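Local structure of LS-24 (Lathyrus sativus, 3LP9) at residues A[190-195]-A[211-216]; A[29-34]-A[178-183]; A[109-114]-A[148-153]; A[11-16]-A[88-93]. The protein probably binds hemin as a monomer or spermine as a dimer, each excluding the other, and may act in oxidative stress responses and polyamine biosynthesis. All coordinates share one frame; numbering follows the deposited sequence.

Contact 1: residues A[190-195]-A[211-216]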
loop_
_atom_site.group_PDB
_atom_site.type_symbol
_atom_site.label_atom_id
_atom_site.label_comp_id
_atom_site.label_asym_id
_atom_site.label_seq_id
_atom_site.Cartn_x
_atom_site.Cartn_y
_atom_site.Cartn_z
ATOM N N LYS A 190 5.401 19.122 -16.395
ATOM C CA LYS A 190 5.734 19.797 -15.167
ATOM C C LYS A 190 4.785 20.958 -15.077
ATOM O O LYS A 190 4.776 21.864 -15.962
ATOM C CB LYS A 190 7.178 20.292 -15.182
ATOM C CG LYS A 190 7.547 20.994 -13.932
ATOM C CD LYS A 190 8.713 20.298 -13.352
ATOM C CE LYS A 190 9.215 21.023 -12.162
ATOM N NZ LYS A 190 10.566 20.533 -11.830
ATOM N N ASP A 191 3.948 20.914 -14.057
ATOM C CA ASP A 191 2.874 21.926 -13.879
ATOM C C ASP A 191 2.050 22.018 -15.162
ATOM O O ASP A 191 1.573 21.002 -15.648
ATOM C CB ASP A 191 3.431 23.308 -13.458
ATOM C CG ASP A 191 4.526 23.182 -12.404
ATOM O OD1 ASP A 191 4.313 22.392 -11.444
ATOM O OD2 ASP A 191 5.612 23.815 -12.556
ATOM N N ASP A 192 1.824 23.234 -15.651
ATOM C CA ASP A 192 1.037 23.511 -16.878
ATOM C C ASP A 192 1.882 23.508 -18.140
ATOM O O ASP A 192 1.406 23.939 -19.169
ATOM C CB ASP A 192 0.312 24.867 -16.774
ATOM C CG ASP A 192 1.255 26.039 -16.487
ATOM O OD1 ASP A 192 2.273 25.904 -15.757
ATOM O OD2 ASP A 192 0.979 27.115 -17.017
ATOM N N HIS A 193 3.129 23.047 -18.017
ATOM C CA HIS A 193 4.134 23.020 -19.076
ATOM C C HIS A 193 4.539 21.640 -19.517
ATOM O O HIS A 193 4.448 20.672 -18.742
ATOM C CB HIS A 193 5.419 23.710 -18.592
ATOM C CG HIS A 193 5.241 25.184 -18.342
ATOM N ND1 HIS A 193 4.828 25.691 -17.119
ATOM C CD2 HIS A 193 5.391 26.245 -19.175
ATOM C CE1 HIS A 193 4.759 27.006 -17.211
ATOM N NE2 HIS A 193 5.085 27.362 -18.446
ATOM N N TYR A 194 5.018 21.552 -20.748
ATOM C CA TYR A 194 5.441 20.263 -21.297
ATOM C C TYR A 194 6.693 20.591 -22.149
ATOM O O TYR A 194 6.899 21.734 -22.615
ATOM C CB TYR A 194 4.312 19.607 -22.161
ATOM C CG TYR A 194 4.182 20.250 -23.534
ATOM C CD1 TYR A 194 3.430 21.407 -23.701
ATOM C CD2 TYR A 194 4.881 19.743 -24.633
ATOM C CE1 TYR A 194 3.389 22.080 -24.956
ATOM C CE2 TYR A 194 4.837 20.365 -25.874
ATOM C CZ TYR A 194 4.105 21.516 -26.047
ATOM O OH TYR A 194 4.080 22.151 -27.273
ATOM N N ALA A 195 7.508 19.581 -22.380
ATOM C CA ALA A 195 8.654 19.701 -23.249
ATOM C C ALA A 195 8.562 18.434 -24.151
ATOM O O ALA A 195 8.354 17.308 -23.691
ATOM C CB ALA A 195 9.897 19.735 -22.430
ATOM N N VAL A 211 9.840 25.103 -24.221
ATOM C CA VAL A 211 8.832 24.729 -23.231
ATOM C C VAL A 211 7.516 25.469 -23.417
ATOM O O VAL A 211 7.449 26.693 -23.314
ATOM C CB VAL A 211 9.366 24.932 -21.786
ATOM C CG1 VAL A 211 8.333 24.606 -20.752
ATOM C CG2 VAL A 211 10.654 24.124 -21.595
ATOM N N ARG A 212 6.430 24.724 -23.635
ATOM C CA ARG A 212 5.143 25.368 -23.848
ATOM C C ARG A 212 4.103 24.880 -22.897
ATOM O O ARG A 212 4.372 24.094 -21.963
ATOM C CB ARG A 212 4.703 25.192 -25.308
ATOM C CG ARG A 212 5.502 26.002 -26.344
ATOM C CD ARG A 212 5.662 25.300 -27.665
ATOM N NE ARG A 212 6.455 26.069 -28.632
ATOM C CZ ARG A 212 5.998 27.116 -29.309
ATOM N NH1 ARG A 212 4.724 27.526 -29.121
ATOM N NH2 ARG A 212 6.813 27.784 -30.122
ATOM N N GLU A 213 2.889 25.365 -23.108
ATOM C CA GLU A 213 1.744 25.017 -22.281
ATOM C C GLU A 213 1.004 23.861 -22.861
ATOM O O GLU A 213 0.780 23.815 -24.063
ATOM C CB GLU A 213 0.825 26.198 -22.107
ATOM C CG GLU A 213 1.605 27.390 -21.803
ATOM C CD GLU A 213 1.104 28.160 -20.635
ATOM O OE1 GLU A 213 -0.133 28.316 -20.550
ATOM O OE2 GLU A 213 1.941 28.664 -19.813
ATOM N N ILE A 214 0.708 22.904 -21.957
ATOM C CA ILE A 214 0.018 21.649 -22.236
ATOM C C ILE A 214 -1.276 21.836 -23.102
ATOM O O ILE A 214 -1.423 21.196 -24.162
ATOM C CB ILE A 214 -0.304 20.884 -20.884
ATOM C CG1 ILE A 214 0.984 20.356 -20.213
ATOM C CG2 ILE A 214 -1.253 19.746 -21.150
ATOM C CD1 ILE A 214 0.784 19.883 -18.833
ATOM N N VAL A 215 -2.147 22.759 -22.667
ATOM C CA VAL A 215 -3.466 23.041 -23.280
ATOM C C VAL A 215 -3.391 23.873 -24.567
ATOM O O VAL A 215 -4.379 23.975 -25.281
ATOM C CB VAL A 215 -4.500 23.673 -22.214
ATOM C CG1 VAL A 215 -4.599 22.747 -20.988
ATOM C CG2 VAL A 215 -4.090 25.041 -21.747
ATOM N N ASP A 216 -2.221 24.464 -24.845
ATOM C CA ASP A 216 -1.952 25.200 -26.078
ATOM C C ASP A 216 -1.672 24.186 -27.146
ATOM O O ASP A 216 -2.089 24.338 -28.294
ATOM C CB ASP A 216 -0.730 26.085 -25.916
ATOM C CG ASP A 216 -1.043 27.359 -25.158
ATOM O OD1 ASP A 216 -2.230 27.718 -25.087
ATOM O OD2 ASP A 216 -0.109 28.007 -24.602
HETATM O O HOH W 1 -1.290 24.011 -19.919
#

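Contact 2: residues A[29-34]-A[178-183]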
loop_
_atom_site.group_PDB
_atom_site.type_symbol
_atom_site.label_atom_id
_atom_site.label_comp_id
_atom_site.label_asym_id
_atom_site.label_seq_id
_atom_site.Cartn_x
_atom_site.Cartn_y
_atom_site.Cartn_z
ATOM N N LEU A 29 -6.026 9.789 -23.976
ATOM C CA LEU A 29 -5.893 10.770 -25.026
ATOM C C LEU A 29 -5.348 10.204 -26.365
ATOM O O LEU A 29 -4.379 9.438 -26.401
ATOM C CB LEU A 29 -4.993 11.934 -24.503
ATOM C CG LEU A 29 -4.780 13.154 -25.416
ATOM C CD1 LEU A 29 -5.963 14.107 -25.304
ATOM C CD2 LEU A 29 -3.450 13.816 -25.034
ATOM N N ASP A 30 -5.963 10.642 -27.451
ATOM C CA ASP A 30 -5.438 10.447 -28.785
ATOM C C ASP A 30 -4.656 11.705 -28.950
ATOM O O ASP A 30 -5.178 12.683 -29.321
ATOM C CB ASP A 30 -6.598 10.416 -29.790
ATOM C CG ASP A 30 -6.154 10.555 -31.232
ATOM O OD1 ASP A 30 -4.923 10.643 -31.528
ATOM O OD2 ASP A 30 -7.082 10.609 -32.085
ATOM N N TYR A 31 -3.372 11.670 -28.631
ATOM C CA TYR A 31 -2.579 12.873 -28.574
ATOM C C TYR A 31 -2.019 13.261 -29.943
ATOM O O TYR A 31 -1.124 14.124 -30.039
ATOM C CB TYR A 31 -1.439 12.689 -27.573
ATOM C CG TYR A 31 -0.415 11.639 -27.895
ATOM C CD1 TYR A 31 -0.694 10.296 -27.707
ATOM C CD2 TYR A 31 0.850 11.994 -28.340
ATOM C CE1 TYR A 31 0.276 9.285 -27.979
ATOM C CE2 TYR A 31 1.822 11.016 -28.657
ATOM C CZ TYR A 31 1.520 9.649 -28.455
ATOM O OH TYR A 31 2.451 8.646 -28.716
ATOM N N ALA A 32 -2.535 12.602 -30.980
ATOM C CA ALA A 32 -2.194 12.864 -32.359
ATOM C C ALA A 32 -0.814 13.492 -32.587
ATOM O O ALA A 32 -0.733 14.651 -32.997
ATOM C CB ALA A 32 -3.273 13.717 -32.960
ATOM N N PRO A 33 0.281 12.743 -32.371
ATOM C CA PRO A 33 1.629 13.366 -32.595
ATOM C C PRO A 33 2.001 13.669 -34.066
ATOM O O PRO A 33 1.842 12.811 -34.965
ATOM C CB PRO A 33 2.566 12.380 -31.918
ATOM C CG PRO A 33 1.882 11.078 -32.163
ATOM C CD PRO A 33 0.421 11.351 -31.898
ATOM N N GLY A 34 2.475 14.884 -34.330
ATOM C CA GLY A 34 2.822 15.278 -35.681
ATOM C C GLY A 34 1.655 15.795 -36.505
ATOM O O GLY A 34 1.795 16.026 -37.727
ATOM N N PHE A 178 6.341 10.275 -20.802
ATOM C CA PHE A 178 6.065 9.077 -21.608
ATOM C C PHE A 178 6.727 9.219 -22.989
ATOM O O PHE A 178 6.736 10.273 -23.534
ATOM C CB PHE A 178 4.523 8.741 -21.729
ATOM C CG PHE A 178 3.786 9.536 -22.810
ATOM C CD1 PHE A 178 3.441 10.873 -22.612
ATOM C CD2 PHE A 178 3.466 8.940 -24.035
ATOM C CE1 PHE A 178 2.806 11.586 -23.635
ATOM C CE2 PHE A 178 2.818 9.652 -25.054
ATOM C CZ PHE A 178 2.494 10.953 -24.866
ATOM N N ALA A 179 7.269 8.111 -23.503
ATOM C CA ALA A 179 7.794 7.939 -24.859
ATOM C C ALA A 179 6.658 7.924 -25.915
ATOM O O ALA A 179 5.736 7.116 -25.812
ATOM C CB ALA A 179 8.525 6.653 -24.917
ATOM N N SER A 180 6.784 8.778 -26.936
ATOM C CA SER A 180 5.885 8.851 -28.035
ATOM C C SER A 180 5.936 7.628 -28.962
ATOM O O SER A 180 6.900 6.834 -28.970
ATOM C CB SER A 180 6.247 10.097 -28.837
ATOM O OG SER A 180 5.185 10.532 -29.676
ATOM N N HIS A 181 4.860 7.494 -29.753
ATOM C CA HIS A 181 4.768 6.499 -30.799
ATOM C C HIS A 181 5.731 6.944 -31.917
ATOM O O HIS A 181 6.120 6.162 -32.828
ATOM C CB HIS A 181 3.346 6.452 -31.311
ATOM C CG HIS A 181 2.381 5.808 -30.360
ATOM N ND1 HIS A 181 2.116 4.449 -30.371
ATOM C CD2 HIS A 181 1.571 6.333 -29.411
ATOM C CE1 HIS A 181 1.208 4.161 -29.444
ATOM N NE2 HIS A 181 0.870 5.285 -28.845
ATOM N N LYS A 182 6.081 8.228 -31.849
ATOM C CA LYS A 182 7.054 8.857 -32.743
ATOM C C LYS A 182 8.478 8.467 -32.269
ATOM O O LYS A 182 8.902 8.826 -31.186
ATOM C CB LYS A 182 6.840 10.338 -32.702
ATOM C CG LYS A 182 6.883 11.025 -34.017
ATOM C CD LYS A 182 5.664 10.692 -34.827
ATOM C CE LYS A 182 5.427 11.767 -35.890
ATOM N NZ LYS A 182 4.546 11.177 -36.969
ATOM N N THR A 183 9.204 7.716 -33.100
ATOM C CA THR A 183 10.472 7.111 -32.702
ATOM C C THR A 183 11.442 8.073 -32.032
ATOM O O THR A 183 11.857 9.037 -32.656
ATOM C CB THR A 183 11.201 6.511 -33.889
ATOM O OG1 THR A 183 10.273 5.704 -34.586
ATOM C CG2 THR A 183 12.335 5.596 -33.407
#

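Contact 3: residues A[109-114]-A[148-153]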
loop_
_atom_site.group_PDB
_atom_site.type_symbol
_atom_site.label_atom_id
_atom_site.label_comp_id
_atom_site.label_asym_id
_atom_site.label_seq_id
_atom_site.Cartn_x
_atom_site.Cartn_y
_atom_site.Cartn_z
ATOM N N PRO A 109 15.264 -4.232 -6.375
ATOM C CA PRO A 109 16.169 -4.144 -5.225
ATOM C C PRO A 109 17.252 -3.044 -5.332
ATOM O O PRO A 109 17.571 -2.377 -4.328
ATOM C CB PRO A 109 16.749 -5.589 -5.119
ATOM C CG PRO A 109 15.589 -6.435 -5.663
ATOM C CD PRO A 109 15.162 -5.629 -6.865
ATOM N N PHE A 110 17.819 -2.883 -6.538
ATOM C CA PHE A 110 18.901 -1.907 -6.766
ATOM C C PHE A 110 18.513 -0.475 -6.347
ATOM O O PHE A 110 19.374 0.430 -6.363
ATOM C CB PHE A 110 19.346 -1.897 -8.246
ATOM C CG PHE A 110 18.224 -1.666 -9.205
ATOM C CD1 PHE A 110 17.575 -2.723 -9.784
ATOM C CD2 PHE A 110 17.795 -0.396 -9.497
ATOM C CE1 PHE A 110 16.506 -2.506 -10.631
ATOM C CE2 PHE A 110 16.743 -0.167 -10.331
ATOM C CZ PHE A 110 16.076 -1.211 -10.899
ATOM N N PHE A 111 17.237 -0.266 -5.976
ATOM C CA PHE A 111 16.738 1.042 -5.606
ATOM C C PHE A 111 16.740 1.228 -4.130
ATOM O O PHE A 111 16.612 2.351 -3.661
ATOM C CB PHE A 111 15.321 1.292 -6.121
ATOM C CG PHE A 111 15.277 1.985 -7.458
ATOM C CD1 PHE A 111 16.383 2.673 -7.939
ATOM C CD2 PHE A 111 14.153 1.903 -8.254
ATOM C CE1 PHE A 111 16.378 3.267 -9.195
ATOM C CE2 PHE A 111 14.116 2.490 -9.493
ATOM C CZ PHE A 111 15.226 3.188 -9.975
ATOM N N GLU A 112 16.845 0.146 -3.394
ATOM C CA GLU A 112 16.915 0.210 -1.984
ATOM C C GLU A 112 17.992 1.173 -1.547
ATOM O O GLU A 112 19.102 1.183 -2.116
ATOM C CB GLU A 112 17.231 -1.164 -1.445
ATOM C CG GLU A 112 17.623 -1.194 -0.023
ATOM C CD GLU A 112 17.447 -2.605 0.437
ATOM O OE1 GLU A 112 16.757 -3.357 -0.343
ATOM O OE2 GLU A 112 17.935 -3.018 1.526
ATOM N N GLY A 113 17.682 1.935 -0.502
ATOM C CA GLY A 113 18.566 2.987 0.020
ATOM C C GLY A 113 18.953 4.116 -0.964
ATOM O O GLY A 113 20.019 4.717 -0.807
ATOM N N THR A 114 18.122 4.378 -1.991
ATOM C CA THR A 114 18.331 5.471 -2.907
ATOM C C THR A 114 17.107 6.348 -2.796
ATOM O O THR A 114 16.151 5.984 -2.100
ATOM C CB THR A 114 18.484 4.988 -4.366
ATOM O OG1 THR A 114 17.211 4.613 -4.878
ATOM C CG2 THR A 114 19.373 3.821 -4.465
ATOM N N ASN A 148 16.681 -6.565 -14.807
ATOM C CA ASN A 148 16.268 -5.967 -13.542
ATOM C C ASN A 148 17.517 -5.399 -12.899
ATOM O O ASN A 148 17.869 -5.779 -11.801
ATOM C CB ASN A 148 15.539 -6.966 -12.597
ATOM C CG ASN A 148 14.726 -6.254 -11.515
ATOM O OD1 ASN A 148 14.296 -5.103 -11.733
ATOM N ND2 ASN A 148 14.494 -6.907 -10.369
ATOM N N SER A 149 18.165 -4.469 -13.599
ATOM C CA SER A 149 19.411 -3.878 -13.133
ATOM C C SER A 149 19.502 -2.436 -13.650
ATOM O O SER A 149 18.680 -2.001 -14.460
ATOM C CB SER A 149 20.593 -4.660 -13.682
ATOM O OG SER A 149 20.692 -4.443 -15.088
ATOM N N MET A 150 20.520 -1.729 -13.140
ATOM C CA MET A 150 20.865 -0.388 -13.529
ATOM C C MET A 150 21.831 -0.413 -14.712
ATOM O O MET A 150 22.914 -1.010 -14.615
ATOM C CB MET A 150 21.497 0.347 -12.355
ATOM C CG MET A 150 20.589 0.578 -11.155
ATOM S SD MET A 150 20.515 2.332 -10.679
ATOM C CE MET A 150 22.103 2.507 -9.928
ATOM N N VAL A 151 21.475 0.222 -15.835
ATOM C CA VAL A 151 22.374 0.158 -16.982
ATOM C C VAL A 151 23.606 1.071 -16.722
ATOM O O VAL A 151 24.775 0.608 -16.682
ATOM C CB VAL A 151 21.658 0.526 -18.300
ATOM C CG1 VAL A 151 22.636 0.422 -19.471
ATOM C CG2 VAL A 151 20.414 -0.389 -18.499
ATOM N N ASN A 152 23.366 2.375 -16.605
ATOM C CA ASN A 152 24.399 3.273 -16.071
ATOM C C ASN A 152 24.455 2.729 -14.683
ATOM O O ASN A 152 23.424 2.804 -13.957
ATOM C CB ASN A 152 23.884 4.719 -15.995
ATOM C CG ASN A 152 23.569 5.310 -17.373
ATOM O OD1 ASN A 152 23.856 4.695 -18.422
ATOM N ND2 ASN A 152 22.973 6.516 -17.379
ATOM N N LYS A 153 25.582 2.169 -14.275
ATOM C CA LYS A 153 25.681 1.636 -12.900
ATOM C C LYS A 153 25.614 2.746 -11.834
ATOM O O LYS A 153 25.617 2.471 -10.624
ATOM C CB LYS A 153 26.980 0.779 -12.747
#

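Contact 4: residues A[11-16]-A[88-93]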
loop_
_atom_site.group_PDB
_atom_site.type_symbol
_atom_site.label_atom_id
_atom_site.label_comp_id
_atom_site.label_asym_id
_atom_site.label_seq_id
_atom_site.Cartn_x
_atom_site.Cartn_y
_atom_site.Cartn_z
ATOM N N ARG A 11 2.579 5.275 -22.634
ATOM C CA ARG A 11 2.153 5.023 -23.985
ATOM C C ARG A 11 1.307 3.729 -24.149
ATOM O O ARG A 11 1.679 2.625 -23.665
ATOM C CB ARG A 11 3.391 4.973 -24.915
ATOM C CG ARG A 11 2.983 5.043 -26.399
ATOM C CD ARG A 11 4.049 4.748 -27.350
ATOM N NE ARG A 11 4.892 3.736 -26.807
ATOM C CZ ARG A 11 6.196 3.704 -26.978
ATOM N NH1 ARG A 11 6.795 4.642 -27.697
ATOM N NH2 ARG A 11 6.904 2.761 -26.392
ATOM N N SER A 12 0.199 3.857 -24.882
ATOM C CA SER A 12 -0.640 2.690 -25.177
ATOM C C SER A 12 -0.053 1.872 -26.312
ATOM O O SER A 12 0.657 2.403 -27.152
ATOM C CB SER A 12 -2.049 3.118 -25.521
ATOM O OG SER A 12 -2.863 1.969 -25.715
ATOM N N SER A 13 -0.307 0.565 -26.313
ATOM C CA SER A 13 0.073 -0.288 -27.488
ATOM C C SER A 13 -0.798 0.085 -28.695
ATOM O O SER A 13 -0.440 -0.221 -29.849
ATOM C CB SER A 13 -0.082 -1.783 -27.175
ATOM O OG SER A 13 -1.376 -2.088 -26.737
ATOM N N LYS A 14 -1.952 0.707 -28.426
ATOM C CA LYS A 14 -2.808 1.241 -29.485
ATOM C C LYS A 14 -2.205 2.532 -30.030
ATOM O O LYS A 14 -2.016 3.502 -29.291
ATOM C CB LYS A 14 -4.255 1.500 -28.995
ATOM C CG LYS A 14 -5.011 0.207 -28.596
ATOM C CD LYS A 14 -6.441 0.479 -28.270
ATOM C CE LYS A 14 -7.205 0.973 -29.465
ATOM N NZ LYS A 14 -8.625 1.134 -29.009
ATOM N N ASN A 15 -1.954 2.560 -31.333
ATOM C CA ASN A 15 -1.273 3.664 -31.942
ATOM C C ASN A 15 -1.777 5.042 -31.558
ATOM O O ASN A 15 -2.961 5.286 -31.564
ATOM C CB ASN A 15 -1.265 3.438 -33.438
ATOM C CG ASN A 15 -0.524 4.496 -34.198
ATOM O OD1 ASN A 15 -1.157 5.330 -34.823
ATOM N ND2 ASN A 15 0.810 4.431 -34.213
ATOM N N ASN A 16 -0.840 5.946 -31.195
ATOM C CA ASN A 16 -1.125 7.371 -30.979
ATOM C C ASN A 16 -2.009 7.682 -29.769
ATOM O O ASN A 16 -2.513 8.775 -29.638
ATOM C CB ASN A 16 -1.697 7.996 -32.246
ATOM C CG ASN A 16 -0.667 8.176 -33.345
ATOM O OD1 ASN A 16 0.548 7.890 -33.209
ATOM N ND2 ASN A 16 -1.138 8.664 -34.449
ATOM N N TYR A 88 -3.301 -3.432 -18.890
ATOM C CA TYR A 88 -4.376 -2.438 -18.964
ATOM C C TYR A 88 -5.340 -2.736 -20.132
ATOM O O TYR A 88 -6.136 -1.899 -20.482
ATOM C CB TYR A 88 -3.810 -1.009 -19.090
ATOM C CG TYR A 88 -2.882 -0.833 -20.290
ATOM C CD1 TYR A 88 -1.497 -1.069 -20.159
ATOM C CD2 TYR A 88 -3.377 -0.481 -21.555
ATOM C CE1 TYR A 88 -0.642 -0.939 -21.236
ATOM C CE2 TYR A 88 -2.510 -0.359 -22.664
ATOM C CZ TYR A 88 -1.163 -0.574 -22.488
ATOM O OH TYR A 88 -0.266 -0.436 -23.533
ATOM N N ALA A 89 -5.202 -3.923 -20.715
ATOM C CA ALA A 89 -6.052 -4.451 -21.783
ATOM C C ALA A 89 -6.854 -3.382 -22.498
ATOM O O ALA A 89 -8.054 -3.201 -22.191
ATOM C CB ALA A 89 -6.966 -5.469 -21.204
ATOM N N PRO A 90 -6.212 -2.647 -23.443
ATOM C CA PRO A 90 -6.866 -1.539 -24.153
ATOM C C PRO A 90 -8.024 -1.895 -25.081
ATOM O O PRO A 90 -8.798 -1.009 -25.420
ATOM C CB PRO A 90 -5.723 -0.927 -24.952
ATOM C CG PRO A 90 -4.859 -2.014 -25.252
ATOM C CD PRO A 90 -4.844 -2.848 -23.968
ATOM N N HIS A 91 -8.133 -3.161 -25.502
ATOM C CA HIS A 91 -9.203 -3.632 -26.379
ATOM C C HIS A 91 -10.326 -4.327 -25.590
ATOM O O HIS A 91 -11.485 -3.953 -25.714
ATOM C CB HIS A 91 -8.639 -4.607 -27.430
ATOM C CG HIS A 91 -7.508 -4.039 -28.239
ATOM N ND1 HIS A 91 -6.178 -4.300 -27.958
ATOM C CD2 HIS A 91 -7.508 -3.198 -29.299
ATOM C CE1 HIS A 91 -5.417 -3.644 -28.813
ATOM N NE2 HIS A 91 -6.200 -2.981 -29.643
ATOM N N SER A 92 -9.970 -5.349 -24.796
ATOM C CA SER A 92 -10.926 -6.124 -24.026
ATOM C C SER A 92 -11.444 -5.383 -22.819
ATOM O O SER A 92 -12.402 -5.838 -22.217
ATOM C CB SER A 92 -10.308 -7.437 -23.559
ATOM O OG SER A 92 -9.390 -7.225 -22.507
ATOM N N LYS A 93 -10.789 -4.267 -22.441
ATOM C CA LYS A 93 -11.154 -3.505 -21.233
ATOM C C LYS A 93 -11.087 -4.406 -19.984
ATOM O O LYS A 93 -11.706 -4.117 -18.947
ATOM C CB LYS A 93 -12.539 -2.832 -21.402
ATOM C CG LYS A 93 -12.757 -2.129 -22.773
ATOM C CD LYS A 93 -11.545 -1.256 -23.052
ATOM C CE LYS A 93 -11.757 -0.176 -24.143
ATOM N NZ LYS A 93 -12.062 -0.788 -25.446
HETATM O O HOH W 2 -10.317 -0.913 -28.211
#

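Contact 1: residues A[190-195]-A[211-216]
This is an antiparallel strand pairing at the rim of the last sheet of the chain: strand 193-198 meets the short outermost strand 212-213 just before helix 214-217. Tyr194 and Arg212 form the hydrogen-bonded pair, Tyr194 N giving to Arg212 O at 2.9 Å and Arg212 N to Tyr194 O at 3.2 Å. The pairing then runs on into the helix start, where Ile214 N reaches Asp192 O at 3.1 Å, nearly straight (164°) but from above the carbonyl plane. A water that donates to Asp192 O and accepts from Val215 N gives this oxygen a second bond. In the four-bladed hemopexin propeller this is the outer edge of the last blade, with Glu213 at the N-cap position of its closing helix. A type II' turn, Lys190 to His193, leads into strand 193-198; within it Asp191 N bonds the carboxylate of Asp175, a calcium ligand. Tyr194 CG stands in the crowded position between N and carbonyl carbon (chi1 77°), so the ring lies alongside Arg212, with CE1 3.4 Å from Arg212 CB. Its edge points at the backbone of Glu213, and Tyr217 stacks on the ring. An alanine in place of Tyr194 would remove this ring and probably loosen the packing against Arg212 and Tyr217. His193 and Glu213 form the non-hydrogen-bonded pair, their side chains diverging; beside it Asp192 OD2 and Glu213 OE2 lie 3.3 Å apart, which would probably raise the affinity of one for a proton, and His193 NE2 is 3.7 Å from Glu213 OE2.

Contact 2: residues A[29-34]-A[178-183]
Aromatic packing dominates where the loop after strand 25-30 of the first propeller blade meets the end of strand 176-179 in the last. The edge of Phe178 points into a face of Tyr31 in a T-shaped stack, planes 88° apart and centroids 5.1 Å apart, with Phe178 CZ above the centre of the Tyr31 ring. Pro33 CD covers the opposite face of that ring 3.5 Å from its plane, displaced toward the rim. The His181 ring meets Tyr31 rim to rim. Polar contacts gather at the phenol tip: His181 N donates to Tyr31 OH at 2.9 Å (152°), though the hydroxyl is less surely placed, and Ser180 OG sits in the plane of the ring at its edge, 3.5 Å from CE2 of Tyr31. His181 NE2 is bonded to Glu17 O of the first blade. Side-chain oxygens brace the local backbone: Asp30 OD1 accepts from Ala32 N in an Asx turn that follows the strand, and Ser180 OG takes a weak bond from Lys182 N. A serine at Tyr31 would lose the ring and the phenol oxygen at its tip, and would probably leave Phe178 and His181 N without their partner at the interface. The buried phenol thus carries both kinds of contact, its faces gripped by carbon and its oxygen probably held by a backbone N-H, which would help join first and last blades where the propeller ring closes.

Contact 3: residues A[109-114]-A[148-153]
A 3-10 turn at 109-111, closed by Glu112 N to Pro109 O at 2.8 Å, runs into a type II turn from Phe111 to Thr114. Gly113 takes the positive phi of that turn, and Phe111 O receives both Thr114 N and, on a lone pair, Thr114 OG1 at 2.6 Å. Facing it, Asn148 adopts left-handed backbone angles (58°/60°) and with Ser149 stands opposite Asp144 as a G1 bulge, from which strand 149-157 sets out as the outermost strand of the third propeller blade. The two backbones stay well apart, Phe110 and Ser149 having the nearest CA atoms at 6.7 Å, so side chains fill the interval. Phe110 does most of this. Its CG sits in the crowded position between N and carbonyl carbon (chi1 55°), which sends the ring across to the strand with one face over the Ser149 carbonyl carbon, offset toward the rim. In the plane of the ring, Asn148 OD1 lies 3.6 Å from Phe110 CE1. Met150 packs obliquely: its CG is 3.4 Å from Phe110 CD2, and its bent chain brings SD to 5.1 Å from the centroid of the Phe110 ring, a Met-aromatic contact off the ring normal. Behind, Phe110 CE2 lies over the centre of the Phe111 ring, which also stacks with Phe116. The direct contact of the two segments is therefore largely dispersive, carried by carbon and sulfur, and the Asn148 amide makes the polar addition, its ND2 bonding Val107 O just ahead of the 109-114 link.

Contact 4: residues A[11-16]-A[88-93]
Tyr88 presents the edge of its ring to the 11-16 loop, Ser13 N lying near the ring plane, while Ser12 OG comes obliquely, 3.9 Å from Tyr88 CE2. The rings of Phe10 and Tyr19 also meet Tyr88, at inclined angles. The imidazole of His91 reaches tip to tip toward the aliphatic part of Lys14. With CG in the crowded position between N and carbonyl carbon (chi1 57°), Tyr88 projects its hydroxyl into the loop, where Ser13 N donates to Tyr88 OH at 3.0 Å, a rather bent bond (138°). Ser12 OG accepts from Lys14 N at 3.1 Å, an ST turn within the loop that meets the phenol. Ser13 OG touches Pro90 CG at 3.8 Å and is bonded to Asn73. Lys14 slides past Pro90 in the opposite sense, its CD 3.7 Å from Pro90 CB. A kink at chi3 (65°) then brings Lys14 NZ to a water at 2.8 Å that also donates to Pro90 O. Lys93 NZ, bonded to His91 O, is 5.3 Å from Lys14 NZ, so the two charges would probably repel mildly. The same scheme recurs between Tyr31 and the 178-183 loop: an Asp-Tyr-Ala-Pro loop whose tyrosine takes a backbone N-H after a serine of the adjoining blade, a blade-to-blade junction used twice in this four-bladed hemopexin propeller, here between blades one and two.

From the N terminus, 11-16 opens contact 4 and 29-34 opens contact 2, both in the first blade. Contact 4 closes at 88-93 in the second blade; contact 2 closes only at 178-183 in the fourth, so the two cross. Together they tie the first blade to both neighbours, and they touch within it, Tyr31 N lying 3.2 Å from Asn16 O, a probable hydrogen bond. Contact 3 (109-114 with 148-153) is nested in the long loop of contact 2 and joins the link after helix 104-107 to the outermost strand of the third blade, across the chain's centre from contacts 1 and 2. Contact 1 follows last, a short loop inside the fourth blade, whose sheet contact 2 also reaches.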